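Local structure of heat-shock protein cognate (HSC) co-chaperone sgt12 (Aspergillus fumigatus, 3SZ7) at residues A[14-19]-A[33-37]; A[82-87]-A[101-105]. The protein acts as a co-chaperone that binds tail-anchored proteins destined for the endoplasmic reticulum and passes them to the GET pathway, its TPR domain binding heat-shock chaperones. Residues are numbered along the deposited sequence.

Interaction 1. Residues A[14-19]-A[33-37]; sequences LKSEGN and LYTQA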
loop_
_atom_site.group_PDB
_atom_site.type_symbol
_atom_site.label_atom_id
_atom_site.label_comp_id
_atom_site.label_asym_id
_atom_site.label_seq_id
_atom_site.Cartn_x
_atom_site.Cartn_y
_atom_site.Cartn_z
ATOM N N LEU A 14 -10.770 -11.757 17.307
ATOM C CA LEU A 14 -9.339 -11.515 17.190
ATOM C C LEU A 14 -9.046 -10.346 16.252
ATOM O O LEU A 14 -8.147 -9.545 16.518
ATOM C CB LEU A 14 -8.621 -12.781 16.719
ATOM C CG LEU A 14 -8.637 -13.936 17.723
ATOM C CD1 LEU A 14 -8.229 -15.244 17.058
ATOM C CD2 LEU A 14 -7.737 -13.623 18.910
ATOM N N LYS A 15 -9.806 -10.243 15.165
ATOM C CA LYS A 15 -9.641 -9.131 14.227
ATOM C C LYS A 15 -9.959 -7.803 14.909
ATOM O O LYS A 15 -9.228 -6.823 14.759
ATOM C CB LYS A 15 -10.545 -9.305 13.005
ATOM C CG LYS A 15 -10.482 -8.138 12.023
ATOM C CD LYS A 15 -11.843 -7.831 11.429
ATOM C CE LYS A 15 -12.810 -7.368 12.501
ATOM N NZ LYS A 15 -14.158 -7.057 11.951
ATOM N N SER A 16 -11.058 -7.778 15.654
ATOM C CA SER A 16 -11.454 -6.580 16.388
ATOM C C SER A 16 -10.412 -6.197 17.432
ATOM O O SER A 16 -10.133 -5.018 17.637
ATOM C CB SER A 16 -12.825 -6.778 17.046
ATOM O OG SER A 16 -13.841 -6.882 16.063
ATOM N N GLU A 17 -9.844 -7.197 18.096
ATOM C CA GLU A 17 -8.792 -6.954 19.074
ATOM C C GLU A 17 -7.537 -6.446 18.373
ATOM O O GLU A 17 -6.795 -5.628 18.919
ATOM C CB GLU A 17 -8.499 -8.225 19.868
ATOM C CG GLU A 17 -9.666 -8.663 20.749
ATOM C CD GLU A 17 -9.406 -9.967 21.478
ATOM O OE1 GLU A 17 -8.363 -10.604 21.220
ATOM O OE2 GLU A 17 -10.250 -10.355 22.313
ATOM N N GLY A 18 -7.310 -6.934 17.157
ATOM C CA GLY A 18 -6.232 -6.435 16.322
ATOM C C GLY A 18 -6.459 -4.986 15.926
ATOM O O GLY A 18 -5.528 -4.178 15.933
ATOM N N ASN A 19 -7.700 -4.657 15.576
ATOM C CA ASN A 19 -8.054 -3.289 15.212
ATOM C C ASN A 19 -7.851 -2.321 16.372
ATOM O O ASN A 19 -7.420 -1.183 16.178
ATOM C CB ASN A 19 -9.502 -3.214 14.724
ATOM C CG ASN A 19 -9.674 -3.722 13.303
ATOM O OD1 ASN A 19 -8.730 -4.209 12.680
ATOM N ND2 ASN A 19 -10.889 -3.610 12.783
ATOM N N LEU A 33 -2.216 -10.620 16.589
ATOM C CA LEU A 33 -3.652 -10.878 16.675
ATOM C C LEU A 33 -4.285 -11.181 15.314
ATOM O O LEU A 33 -5.144 -12.059 15.199
ATOM C CB LEU A 33 -4.361 -9.695 17.338
ATOM C CG LEU A 33 -4.072 -9.537 18.838
ATOM C CD1 LEU A 33 -4.404 -8.132 19.319
ATOM C CD2 LEU A 33 -4.839 -10.583 19.633
ATOM N N TYR A 34 -3.865 -10.453 14.287
ATOM C CA TYR A 34 -4.359 -10.702 12.940
ATOM C C TYR A 34 -3.873 -12.063 12.461
ATOM O O TYR A 34 -4.579 -12.772 11.739
ATOM C CB TYR A 34 -3.861 -9.621 11.978
ATOM C CG TYR A 34 -4.474 -8.255 12.187
ATOM C CD1 TYR A 34 -5.805 -8.109 12.559
ATOM C CD2 TYR A 34 -3.719 -7.105 11.995
ATOM C CE1 TYR A 34 -6.363 -6.854 12.739
ATOM C CE2 TYR A 34 -4.268 -5.849 12.172
ATOM C CZ TYR A 34 -5.584 -5.727 12.544
ATOM O OH TYR A 34 -6.118 -4.471 12.710
ATOM N N THR A 35 -2.647 -12.406 12.847
ATOM C CA THR A 35 -2.066 -13.703 12.518
ATOM C C THR A 35 -2.861 -14.835 13.166
ATOM O O THR A 35 -3.063 -15.890 12.560
ATOM C CB THR A 35 -0.592 -13.779 12.961
ATOM O OG1 THR A 35 0.175 -12.801 12.243
ATOM C CG2 THR A 35 -0.015 -15.167 12.701
ATOM N N GLN A 36 -3.309 -14.618 14.399
ATOM C CA GLN A 36 -4.171 -15.593 15.067
ATOM C C GLN A 36 -5.499 -15.749 14.334
ATOM O O GLN A 36 -6.012 -16.856 14.201
ATOM C CB GLN A 36 -4.426 -15.198 16.521
ATOM C CG GLN A 36 -3.200 -15.257 17.406
ATOM C CD GLN A 36 -3.515 -14.871 18.834
ATOM O OE1 GLN A 36 -2.805 -14.075 19.446
ATOM N NE2 GLN A 36 -4.594 -15.429 19.371
ATOM N N ALA A 37 -6.056 -14.636 13.864
ATOM C CA ALA A 37 -7.298 -14.679 13.100
ATOM C C ALA A 37 -7.086 -15.462 11.808
ATOM O O ALA A 37 -7.947 -16.236 11.385
ATOM C CB ALA A 37 -7.794 -13.275 12.801
#
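Leu14, Tyr34 and Leu33 bury the largest areas here (91, 79 and 76 Å²), out of 418 Å² summed over both segments. They sit where helices A and B of the first tetratricopeptide repeat pack antiparallel, their local axes 8.0 Å apart at 164°. Leu14 points its CA-to-CB bond toward 33-37 and lies across one turn of that helix: Leu14 CB is 4.0 Å from Ala37 CB, and Leu14 CD2 is 4.3 Å from Leu33 CD2. Leu33 answers from the opposing helix, with Leu33 CD1 3.5 Å from Glu17 O and 3.8 Å from Gly18 N, so its methyl rests on backbone. Tyr34 reaches along the other flank of Gly18. Its CA-to-CB bond runs sideways, yet the ring carries the hydroxyl to the first helix, where Tyr34 OH donates a 2.6 Å hydrogen bond to Asn19 OD1. Lys15 O lies near the ring plane at its edge, 3.5 Å from Tyr34 CE1. The space for this ring comes from Gly18: an ideal CB there would fall 2.4 Å from Tyr34 CE1, a clash. Lys15, Asn19 and Tyr34 also touch helix 45-57, with Asn50 meeting all three, which places the tyrosine side of the contact against the next repeat. Chemically, the contact joins an apolar leucine-alanine patch to one directed polar bond; the patch supplies close packing, while the Tyr34-Asn19 bond satisfies a phenol that reaches across the helix pair.

Interaction 2. Residues A[82-87]-A[101-105]; sequences WSRLGL and AYEKG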
loop_
_atom_site.group_PDB
_atom_site.type_symbol
_atom_site.label_atom_id
_atom_site.label_comp_id
_atom_site.label_asym_id
_atom_site.label_seq_id
_atom_site.Cartn_x
_atom_site.Cartn_y
_atom_site.Cartn_z
ATOM N N TRP A 82 -6.033 -3.537 -2.686
ATOM C CA TRP A 82 -5.256 -2.865 -3.727
ATOM C C TRP A 82 -4.675 -1.557 -3.205
ATOM O O TRP A 82 -3.558 -1.176 -3.564
ATOM C CB TRP A 82 -6.113 -2.585 -4.962
ATOM C CG TRP A 82 -6.460 -3.800 -5.756
ATOM C CD1 TRP A 82 -7.690 -4.384 -5.865
ATOM C CD2 TRP A 82 -5.568 -4.585 -6.557
ATOM N NE1 TRP A 82 -7.619 -5.483 -6.692
ATOM C CE2 TRP A 82 -6.330 -5.630 -7.122
ATOM C CE3 TRP A 82 -4.202 -4.509 -6.846
ATOM C CZ2 TRP A 82 -5.764 -6.592 -7.965
ATOM C CZ3 TRP A 82 -3.646 -5.466 -7.686
ATOM C CH2 TRP A 82 -4.428 -6.490 -8.235
ATOM N N SER A 83 -5.441 -0.867 -2.366
ATOM C CA SER A 83 -4.970 0.378 -1.770
ATOM C C SER A 83 -3.780 0.117 -0.850
ATOM O O SER A 83 -2.814 0.884 -0.837
ATOM C CB SER A 83 -6.095 1.072 -1.003
ATOM O OG SER A 83 -5.661 2.330 -0.521
ATOM N N ARG A 84 -3.860 -0.966 -0.078
ATOM C CA ARG A 84 -2.771 -1.386 0.798
ATOM C C ARG A 84 -1.533 -1.732 -0.004
ATOM O O ARG A 84 -0.425 -1.364 0.371
ATOM C CB ARG A 84 -3.174 -2.619 1.603
ATOM C CG ARG A 84 -4.321 -2.391 2.544
ATOM C CD ARG A 84 -3.828 -1.986 3.910
ATOM N NE ARG A 84 -4.954 -1.798 4.809
ATOM C CZ ARG A 84 -5.398 -0.615 5.210
ATOM N NH1 ARG A 84 -4.789 0.494 4.807
ATOM N NH2 ARG A 84 -6.437 -0.540 6.025
ATOM N N LEU A 85 -1.731 -2.457 -1.101
ATOM C CA LEU A 85 -0.628 -2.864 -1.968
ATOM C C LEU A 85 0.037 -1.649 -2.612
ATOM O O LEU A 85 1.259 -1.583 -2.730
ATOM C CB LEU A 85 -1.135 -3.809 -3.054
ATOM C CG LEU A 85 -0.080 -4.329 -4.030
ATOM C CD1 LEU A 85 1.084 -4.941 -3.265
ATOM C CD2 LEU A 85 -0.696 -5.348 -4.982
ATOM N N GLY A 86 -0.781 -0.690 -3.028
ATOM C CA GLY A 86 -0.274 0.539 -3.614
ATOM C C GLY A 86 0.646 1.273 -2.662
ATOM O O GLY A 86 1.730 1.707 -3.044
ATOM N N LEU A 87 0.218 1.422 -1.413
ATOM C CA LEU A 87 1.029 2.134 -0.429
ATOM C C LEU A 87 2.312 1.371 -0.117
ATOM O O LEU A 87 3.380 1.957 -0.022
ATOM C CB LEU A 87 0.231 2.393 0.852
ATOM C CG LEU A 87 0.929 3.250 1.912
ATOM C CD1 LEU A 87 1.366 4.586 1.327
ATOM C CD2 LEU A 87 0.006 3.473 3.107
ATOM N N ALA A 101 -1.235 -0.960 -8.912
ATOM C CA ALA A 101 -2.104 -1.384 -7.813
ATOM C C ALA A 101 -3.217 -0.372 -7.568
ATOM O O ALA A 101 -4.369 -0.747 -7.354
ATOM C CB ALA A 101 -1.303 -1.614 -6.538
ATOM N N TYR A 102 -2.877 0.913 -7.578
ATOM C CA TYR A 102 -3.907 1.930 -7.368
ATOM C C TYR A 102 -4.931 1.933 -8.499
ATOM O O TYR A 102 -6.122 2.118 -8.260
ATOM C CB TYR A 102 -3.302 3.323 -7.205
ATOM C CG TYR A 102 -2.727 3.572 -5.827
ATOM C CD1 TYR A 102 -3.521 3.445 -4.693
ATOM C CD2 TYR A 102 -1.405 3.960 -5.663
ATOM C CE1 TYR A 102 -3.012 3.685 -3.435
ATOM C CE2 TYR A 102 -0.883 4.197 -4.412
ATOM C CZ TYR A 102 -1.692 4.062 -3.301
ATOM O OH TYR A 102 -1.190 4.306 -2.053
ATOM N N GLU A 103 -4.467 1.745 -9.734
ATOM C CA GLU A 103 -5.382 1.693 -10.864
ATOM C C GLU A 103 -6.351 0.527 -10.723
ATOM O O GLU A 103 -7.549 0.680 -10.939
ATOM C CB GLU A 103 -4.621 1.602 -12.184
ATOM C CG GLU A 103 -3.923 2.893 -12.558
ATOM C CD GLU A 103 -2.987 2.730 -13.744
ATOM O OE1 GLU A 103 -2.527 1.594 -13.998
ATOM O OE2 GLU A 103 -2.713 3.742 -14.420
ATOM N N LYS A 104 -5.838 -0.641 -10.357
ATOM C CA LYS A 104 -6.713 -1.791 -10.156
ATOM C C LYS A 104 -7.641 -1.605 -8.955
ATOM O O LYS A 104 -8.784 -2.085 -8.954
ATOM C CB LYS A 104 -5.894 -3.070 -10.024
ATOM C CG LYS A 104 -5.131 -3.419 -11.303
ATOM C CD LYS A 104 -4.519 -4.805 -11.237
ATOM C CE LYS A 104 -3.805 -5.155 -12.539
ATOM N NZ LYS A 104 -4.699 -4.960 -13.712
ATOM N N GLY A 105 -7.159 -0.905 -7.934
ATOM C CA GLY A 105 -7.983 -0.615 -6.772
ATOM C C GLY A 105 -9.138 0.290 -7.148
ATOM O O GLY A 105 -10.266 0.103 -6.698
HETATM O O HOH W 1 -3.110 4.001 0.054
#
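The local axes of helices 82-87 and 101-105 run antiparallel at 165° and approach to 7.9 Å, with CA atoms 4.7 Å apart for Trp82 and Gly105 and 5.0 Å apart for Gly86 and Ala101. The absence of a side chain on Gly105 permits the first approach, since an ideal CB would lie 2.9 Å from Trp82 CB; on Gly86 it makes room for the Tyr102 ring, where an ideal CB would lie 2.7 Å from Tyr102 CZ. Trp82 buries 97 Å² between the segments. Trp82 CB lies 3.3 Å from Gly105 CA, and Lys104 CB sits over the six-membered ring of Trp82, 3.7 Å from the centroid and 8° off the normal, a CH-pi contact made by the aliphatic part of the lysine. Ala101 CB fills the middle, 3.7 Å from Gly86 N and 3.9 Å from Leu85 CG. Farther along, Gly86 CA makes a second CH-pi contact, 3.9 Å from the Tyr102 ring centroid and 18° off its normal. Water 1 bridges the two helices, hydrogen-bonded to Tyr102 OH at 2.9 Å and to Ser83 OG at 3.1 Å. This is the intrarepeat A/B packing of the third tetratricopeptide repeat. Trp82 NE1 hydrogen-bonds to Pro76 O. Helix 79-91 packs on helix 61-74 of the preceding repeat through Trp82 and Leu85, while both helices of the pair meet helix 115-133, through Ser83 and Tyr102.

From the N terminus, interaction 1 comes first, joining helix 9-23 to helix 27-40 and closing the hairpin of the first repeat with 13 residues between its segments. The chain then passes through helices 45-57 and 61-74 before interaction 2 closes an equal hairpin from helices 79-91 and 95-109. The two are in series, neither nested nor crossed; the centres of interactions 1 and 2 lie about 23 Å apart and their nearest atoms about 8 Å apart. The second repeat connects them: helix 45-57 touches interaction 1 and helix 61-74 touches interaction 2. These helix pairs build the TPR domain, the part of the longer co-chaperone that binds HSC family members.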